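PDB 5IHX: tyrosine--tRNA ligase, mitochondrial from Emericella nidulans, which probably charges mitochondrial tRNA(Tyr) with L-tyrosine at the expense of ATP, as a class I aminoacyl-tRNA synthetase. Local coordinates for residues Gln221-Asp224 / Trp225-Leu228; Ser240-Tyr243 / Gly244-Leu247. All coordinates share one frame; numbering follows the deposited sequence.

Contact 1. Residues Gln221-Asp224 / Trp225-Leu228. With TYR (tyrosine), chain C.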
ATOM      1  N   GLN A 221      -7.108   7.093  -4.949  1.00 30.46           N
ATOM      2  CA  GLN A 221      -7.851   8.102  -5.698  1.00 35.39           C
ATOM      3  C   GLN A 221      -7.083   9.420  -5.708  1.00 33.65           C
ATOM      4  O   GLN A 221      -7.050  10.126  -6.718  1.00 30.53           O
ATOM      5  CB  GLN A 221      -9.250   8.300  -5.115  1.00 42.86           C
ATOM      6  CG  GLN A 221     -10.113   9.255  -5.941  1.00 54.14           C
ATOM      7  CD  GLN A 221     -11.606   8.988  -5.815  1.00 56.53           C
ATOM      8  OE1 GLN A 221     -12.029   7.899  -5.425  1.00 45.84           O
ATOM      9  NE2 GLN A 221     -12.412   9.988  -6.153  1.00 52.66           N
ATOM     10  N   ALA A 222      -6.474   9.752  -4.575  1.00 28.15           N
ATOM     11  CA  ALA A 222      -5.684  10.971  -4.466  1.00 24.31           C
ATOM     12  C   ALA A 222      -4.488  10.904  -5.402  1.00 26.14           C
ATOM     13  O   ALA A 222      -4.155  11.881  -6.073  1.00 34.35           O
ATOM     14  CB  ALA A 222      -5.222  11.181  -3.037  1.00 34.32           C
ATOM     15  N   TRP A 223      -3.841   9.744  -5.443  1.00 28.00           N
ATOM     16  CA  TRP A 223      -2.682   9.552  -6.302  1.00 27.24           C
ATOM     17  C   TRP A 223      -3.090   9.642  -7.775  1.00 29.96           C
ATOM     18  O   TRP A 223      -2.369  10.224  -8.585  1.00 30.25           O
ATOM     19  CB  TRP A 223      -2.005   8.211  -6.001  1.00 29.60           C
ATOM     20  CG  TRP A 223      -0.636   8.086  -6.600  1.00 30.91           C
ATOM     21  CD1 TRP A 223      -0.300   7.453  -7.762  1.00 35.90           C
ATOM     22  CD2 TRP A 223       0.581   8.620  -6.067  1.00 34.29           C
ATOM     23  NE1 TRP A 223       1.053   7.555  -7.981  1.00 32.29           N
ATOM     24  CE2 TRP A 223       1.617   8.270  -6.957  1.00 35.11           C
ATOM     25  CE3 TRP A 223       0.897   9.359  -4.923  1.00 36.49           C
ATOM     26  CZ2 TRP A 223       2.945   8.632  -6.737  1.00 33.43           C
ATOM     27  CZ3 TRP A 223       2.215   9.720  -4.707  1.00 36.73           C
ATOM     28  CH2 TRP A 223       3.223   9.355  -5.610  1.00 33.91           C
ATOM     29  N   ASP A 224      -4.240   9.059  -8.116  1.00 32.23           N
ATOM     30  CA  ASP A 224      -4.796   9.189  -9.466  1.00 31.72           C
ATOM     31  C   ASP A 224      -4.850  10.652  -9.880  1.00 29.84           C
ATOM     32  O   ASP A 224      -4.380  11.025 -10.953  1.00 27.85           O
ATOM     33  CB  ASP A 224      -6.204   8.597  -9.553  1.00 31.55           C
ATOM     34  CG  ASP A 224      -6.210   7.084  -9.592  1.00 38.14           C
ATOM     35  OD1 ASP A 224      -7.306   6.504  -9.444  1.00 35.15           O
ATOM     36  OD2 ASP A 224      -5.133   6.475  -9.764  1.00 31.02           O
ATOM     37  N   TRP A 225      -5.431  11.476  -9.012  1.00 28.42           N
ATOM     38  CA  TRP A 225      -5.568  12.903  -9.274  1.00 26.50           C
ATOM     39  C   TRP A 225      -4.196  13.533  -9.474  1.00 33.03           C
ATOM     40  O   TRP A 225      -3.982  14.289 -10.423  1.00 32.27           O
ATOM     41  CB  TRP A 225      -6.304  13.590  -8.125  1.00 23.84           C
ATOM     42  CG  TRP A 225      -6.816  14.962  -8.456  1.00 25.25           C
ATOM     43  CD1 TRP A 225      -6.540  15.696  -9.574  1.00 24.84           C
ATOM     44  CD2 TRP A 225      -7.701  15.761  -7.661  1.00 26.43           C
ATOM     45  NE1 TRP A 225      -7.193  16.901  -9.522  1.00 24.37           N
ATOM     46  CE2 TRP A 225      -7.913  16.967  -8.359  1.00 24.88           C
ATOM     47  CE3 TRP A 225      -8.332  15.574  -6.427  1.00 29.26           C
ATOM     48  CZ2 TRP A 225      -8.734  17.980  -7.865  1.00 26.43           C
ATOM     49  CZ3 TRP A 225      -9.145  16.580  -5.940  1.00 27.34           C
ATOM     50  CH2 TRP A 225      -9.338  17.769  -6.657  1.00 27.68           C
ATOM     51  N   TRP A 226      -3.269  13.215  -8.575  1.00 25.53           N
ATOM     52  CA  TRP A 226      -1.908  13.729  -8.664  1.00 27.69           C
ATOM     53  C   TRP A 226      -1.292  13.419 -10.026  1.00 30.42           C
ATOM     54  O   TRP A 226      -0.667  14.282 -10.641  1.00 32.61           O
ATOM     55  CB  TRP A 226      -1.042  13.146  -7.545  1.00 35.90           C
ATOM     56  CG  TRP A 226       0.427  13.338  -7.766  1.00 35.81           C
ATOM     57  CD1 TRP A 226       1.372  12.362  -7.875  1.00 45.74           C
ATOM     58  CD2 TRP A 226       1.119  14.584  -7.913  1.00 41.15           C
ATOM     59  NE1 TRP A 226       2.610  12.920  -8.076  1.00 46.18           N
ATOM     60  CE2 TRP A 226       2.482  14.284  -8.105  1.00 46.61           C
ATOM     61  CE3 TRP A 226       0.719  15.924  -7.900  1.00 34.64           C
ATOM     62  CZ2 TRP A 226       3.447  15.272  -8.282  1.00 39.21           C
ATOM     63  CZ3 TRP A 226       1.680  16.904  -8.078  1.00 35.00           C
ATOM     64  CH2 TRP A 226       3.026  16.573  -8.266  1.00 40.00           C
ATOM     65  N   MET A 227      -1.485  12.192 -10.501  1.00 29.82           N
ATOM     66  CA  MET A 227      -0.956  11.783 -11.797  1.00 32.35           C
ATOM     67  C   MET A 227      -1.532  12.630 -12.933  1.00 34.78           C
ATOM     68  O   MET A 227      -0.835  12.938 -13.898  1.00 34.73           O
ATOM     69  CB  MET A 227      -1.252  10.303 -12.048  1.00 29.91           C
ATOM     70  CG  MET A 227      -0.478   9.341 -11.152  1.00 40.95           C
ATOM     71  SD  MET A 227       1.312   9.418 -11.370  1.00 39.61           S
ATOM     72  CE  MET A 227       1.483   8.926 -13.081  1.00 53.42           C
ATOM     73  N   LEU A 228      -2.805  13.001 -12.818  1.00 34.07           N
ATOM     74  CA  LEU A 228      -3.449  13.836 -13.830  1.00 31.99           C
ATOM     75  C   LEU A 228      -3.146  15.313 -13.593  1.00 34.74           C
ATOM     76  O   LEU A 228      -3.015  16.095 -14.536  1.00 30.62           O
ATOM     77  CB  LEU A 228      -4.960  13.608 -13.830  1.00 28.05           C
ATOM     78  CG  LEU A 228      -5.420  12.180 -14.141  1.00 35.58           C
ATOM     79  CD1 LEU A 228      -6.939  12.089 -14.083  1.00 37.11           C
ATOM     80  CD2 LEU A 228      -4.899  11.702 -15.490  1.00 29.80           C
TER
HETATM   81  N   TYR C 501     -14.088   6.198  -6.568  1.00 56.37           N
HETATM   82  CA  TYR C 501     -15.036   6.592  -7.651  1.00 53.00           C
HETATM   83  C   TYR C 501     -16.329   5.789  -7.560  1.00 64.03           C
HETATM   84  O   TYR C 501     -17.393   6.243  -7.983  1.00 65.23           O
HETATM   85  CB  TYR C 501     -14.391   6.394  -9.024  1.00 42.72           C
HETATM   86  CG  TYR C 501     -13.018   7.009  -9.136  1.00 46.65           C
HETATM   87  CD1 TYR C 501     -12.847   8.387  -9.079  1.00 37.83           C
HETATM   88  CD2 TYR C 501     -11.890   6.214  -9.295  1.00 41.38           C
HETATM   89  CE1 TYR C 501     -11.596   8.954  -9.181  1.00 42.87           C
HETATM   90  CE2 TYR C 501     -10.634   6.772  -9.397  1.00 40.14           C
HETATM   91  CZ  TYR C 501     -10.493   8.143  -9.341  1.00 45.09           C
HETATM   92  OH  TYR C 501      -9.243   8.705  -9.440  1.00 52.22           O
HETATM   93  OXT TYR C 501     -16.335   4.662  -7.065  1.00 60.43           O
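Trp223 and Trp226, three residues apart on one helix, meet edge-to-face: the edge of the Trp226 five-membered ring turns toward a face of the Trp223 six-membered ring, with centroids 5.0 Å apart and planes at 60°. CD1 of Trp226 is the atom that comes over this face, offset toward the rim. Met227, one turn on from Trp223, makes a Met-aromatic contact, its SD lying obliquely to Trp223 and 3.9 Å from Trp223 NE1. Chi1 (-69°) and chi2 (-63°) of Met227 bring the sulfur beside the indole. Successive i to i+4 backbone bonds, such as Met227 N to Trp223 O at 2.9 Å, hold the turn together. The tight part is the ligand side. Gln221 reaches out extended and its OE1 accepts a hydrogen bond from TYR N, 2.9 Å away, while its amide carbon and NE2 pack against the tyrosine ring. Asp224 OD1 accepts one from TYR OH at 2.9 Å, and its carboxylate is itself steadied by Asn169, Trp172 and Trp173. The other end is more open: Met227 and Leu228 are partly exposed, though both touch Trp172. Within the fold, helix 212-229 lies against helix 243-259 through Ala222, Trp223 and Trp226, while Trp223 also touches helix 178-186 and Trp225 sets its ring edge-to-face with Tyr69 of strand 68-72.

Contact 2. Residues Ser240-Tyr243 / Gly244-Leu247. With TYR (tyrosine), chain C.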
ATOM      1  N   SER A 240     -22.392  12.706  -5.985  1.00 33.05           N
ATOM      2  CA  SER A 240     -22.637  13.310  -4.676  1.00 44.30           C
ATOM      3  C   SER A 240     -21.898  12.607  -3.534  1.00 32.50           C
ATOM      4  O   SER A 240     -21.401  13.260  -2.616  1.00 48.71           O
ATOM      5  CB  SER A 240     -24.136  13.315  -4.381  1.00 54.50           C
ATOM      6  OG  SER A 240     -24.684  12.022  -4.559  1.00 61.38           O
ATOM      7  N   ASP A 241     -21.823  11.282  -3.593  1.00 32.26           N
ATOM      8  CA  ASP A 241     -21.215  10.509  -2.510  1.00 38.37           C
ATOM      9  C   ASP A 241     -19.687  10.548  -2.535  1.00 42.81           C
ATOM     10  O   ASP A 241     -19.035   9.924  -1.698  1.00 43.23           O
ATOM     11  CB  ASP A 241     -21.684   9.053  -2.573  1.00 52.49           C
ATOM     12  CG  ASP A 241     -21.142   8.319  -3.785  1.00 73.12           C
ATOM     13  OD1 ASP A 241     -20.947   8.963  -4.837  1.00 80.45           O
ATOM     14  OD2 ASP A 241     -20.903   7.097  -3.683  1.00 79.36           O
ATOM     15  N   GLN A 242     -19.118  11.285  -3.486  1.00 36.63           N
ATOM     16  CA  GLN A 242     -17.666  11.350  -3.640  1.00 35.53           C
ATOM     17  C   GLN A 242     -17.063  12.578  -2.968  1.00 31.86           C
ATOM     18  O   GLN A 242     -15.870  12.842  -3.116  1.00 32.64           O
ATOM     19  CB  GLN A 242     -17.291  11.333  -5.124  1.00 37.75           C
ATOM     20  CG  GLN A 242     -17.542   9.997  -5.799  1.00 37.44           C
ATOM     21  CD  GLN A 242     -16.678   8.896  -5.218  1.00 41.78           C
ATOM     22  OE1 GLN A 242     -15.452   9.011  -5.182  1.00 43.34           O
ATOM     23  NE2 GLN A 242     -17.311   7.834  -4.739  1.00 47.60           N
ATOM     24  N   TYR A 243     -17.883  13.326  -2.236  1.00 27.50           N
ATOM     25  CA  TYR A 243     -17.409  14.526  -1.554  1.00 34.14           C
ATOM     26  C   TYR A 243     -16.198  14.218  -0.679  1.00 35.84           C
ATOM     27  O   TYR A 243     -15.177  14.902  -0.759  1.00 35.08           O
ATOM     28  CB  TYR A 243     -18.518  15.147  -0.704  1.00 40.13           C
ATOM     29  CG  TYR A 243     -18.138  16.494  -0.134  1.00 45.96           C
ATOM     30  CD1 TYR A 243     -17.458  16.591   1.073  1.00 49.16           C
ATOM     31  CD2 TYR A 243     -18.445  17.667  -0.807  1.00 48.51           C
ATOM     32  CE1 TYR A 243     -17.101  17.819   1.595  1.00 50.00           C
ATOM     33  CE2 TYR A 243     -18.093  18.899  -0.294  1.00 48.68           C
ATOM     34  CZ  TYR A 243     -17.421  18.969   0.908  1.00 55.79           C
ATOM     35  OH  TYR A 243     -17.067  20.194   1.424  1.00 60.61           O
ATOM     36  N   GLY A 244     -16.320  13.184   0.150  1.00 43.83           N
ATOM     37  CA  GLY A 244     -15.251  12.780   1.045  1.00 34.07           C
ATOM     38  C   GLY A 244     -13.945  12.473   0.336  1.00 33.33           C
ATOM     39  O   GLY A 244     -12.893  12.984   0.723  1.00 40.12           O
ATOM     40  N   ASN A 245     -14.003  11.633  -0.696  1.00 30.60           N
ATOM     41  CA  ASN A 245     -12.804  11.273  -1.451  1.00 30.80           C
ATOM     42  C   ASN A 245     -12.172  12.473  -2.145  1.00 26.91           C
ATOM     43  O   ASN A 245     -10.949  12.598  -2.184  1.00 34.95           O
ATOM     44  CB  ASN A 245     -13.117  10.189  -2.486  1.00 46.41           C
ATOM     45  CG  ASN A 245     -13.455   8.851  -1.851  1.00 56.98           C
ATOM     46  OD1 ASN A 245     -13.016   8.548  -0.741  1.00 54.00           O
ATOM     47  ND2 ASN A 245     -14.225   8.035  -2.563  1.00 53.17           N
ATOM     48  N   ILE A 246     -13.002  13.351  -2.697  1.00 33.74           N
ATOM     49  CA  ILE A 246     -12.492  14.523  -3.395  1.00 34.14           C
ATOM     50  C   ILE A 246     -11.878  15.498  -2.391  1.00 34.88           C
ATOM     51  O   ILE A 246     -10.841  16.099  -2.667  1.00 35.79           O
ATOM     52  CB  ILE A 246     -13.599  15.218  -4.218  1.00 28.91           C
ATOM     53  CG1 ILE A 246     -14.079  14.283  -5.329  1.00 30.36           C
ATOM     54  CG2 ILE A 246     -13.087  16.527  -4.823  1.00 27.81           C
ATOM     55  CD1 ILE A 246     -15.265  14.800  -6.124  1.00 31.97           C
ATOM     56  N   LEU A 247     -12.510  15.644  -1.230  1.00 37.15           N
ATOM     57  CA  LEU A 247     -11.977  16.498  -0.169  1.00 33.66           C
ATOM     58  C   LEU A 247     -10.601  16.000   0.261  1.00 36.81           C
ATOM     59  O   LEU A 247      -9.647  16.775   0.353  1.00 36.05           O
ATOM     60  CB  LEU A 247     -12.929  16.538   1.030  1.00 43.99           C
ATOM     61  CG  LEU A 247     -12.450  17.327   2.256  1.00 46.56           C
ATOM     62  CD1 LEU A 247     -12.262  18.807   1.946  1.00 38.71           C
ATOM     63  CD2 LEU A 247     -13.430  17.149   3.404  1.00 48.13           C
TER
HETATM   64  N   TYR C 501     -14.088   6.198  -6.568  1.00 56.37           N
HETATM   65  CA  TYR C 501     -15.036   6.592  -7.651  1.00 53.00           C
HETATM   66  C   TYR C 501     -16.329   5.789  -7.560  1.00 64.03           C
HETATM   67  O   TYR C 501     -17.393   6.243  -7.983  1.00 65.23           O
HETATM   68  CB  TYR C 501     -14.391   6.394  -9.024  1.00 42.72           C
HETATM   69  CG  TYR C 501     -13.018   7.009  -9.136  1.00 46.65           C
HETATM   70  CD1 TYR C 501     -12.847   8.387  -9.079  1.00 37.83           C
HETATM   71  CD2 TYR C 501     -11.890   6.214  -9.295  1.00 41.38           C
HETATM   72  CE1 TYR C 501     -11.596   8.954  -9.181  1.00 42.87           C
HETATM   73  CE2 TYR C 501     -10.634   6.772  -9.397  1.00 40.14           C
HETATM   74  CZ  TYR C 501     -10.493   8.143  -9.341  1.00 45.09           C
HETATM   75  OH  TYR C 501      -9.243   8.705  -9.440  1.00 52.22           O
HETATM   76  OXT TYR C 501     -16.335   4.662  -7.065  1.00 60.43           O
HETATM   77  O   HOH W   1     -16.295   9.937  -0.905  1.00 41.51           O
HETATM   78  O   HOH W   2     -18.969  11.646   0.904  1.00 59.60           O
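The backbone leaves a short 3-10 turn at 240-242 and enters helix 243-259 with Gln242 at the N-cap position, Gln242 O taking Ile246 N at 2.9 Å and Tyr243 O taking Leu247 N at 2.8 Å. Two waters extend this start: each donates to Asp241 O, one accepting from Asn245 N and the other from Gly244 N, so the N-H groups of Gly244 and Asn245 reach Asp241 O through water. Among the side chains, the amides of Gln242 and Asn245 carry the contact. Asn245 ND2 gives a nearly straight bond to Gln242 OE1, 3.1 Å long with an N-H...O angle of 173°. The donor stands above the Gln242 carbonyl plane, while OE1 lies in the plane of the Asn245 amide, and the two planes are turned 53° apart. A bend at chi2 (-64°) swings the Gln242 amide toward the ligand, where OE1 also accepts a weak bond from TYR N at 3.4 Å. With OE1 held by Asn245 and NE2 by Asp113, the rotation of the amide is set. On the outer side, Tyr243 CE1 touches Leu247 CD2 at 4.1 Å, and both residues rest on Val51, as does Ile246. This is a strand-to-helix junction of the class I Rossmann-like catalytic domain, where the segment after strand 235-238 lines the tyrosine pocket around the ligand's ammonium and carboxylate.

Overall arrangement
Contacts 1 and 2, both in the catalytic domain retained by this C-terminally truncated construct, follow each other along the chain, joined through strand 235-238. Their centres lie about 14 Å apart, one on helix 212-229, the other at the start of helix 243-259, which packs against it. They share the bound tyrosine but grip it differently: contact 1 holds both the phenol and the ammonium, whereas contact 2 reaches only the amino-acid end, with Gln242 beside the ammonium and the carboxylate. The two meet directly where Gln221 NE2 lies 3.3 Å from Gln242 OE1, and again further from the ligand, where Trp225 CZ3 packs 3.7 Å from Ile246 O. Asp113, Tyr69 and Tyr217 supply further hydrogen bonds to the substrate.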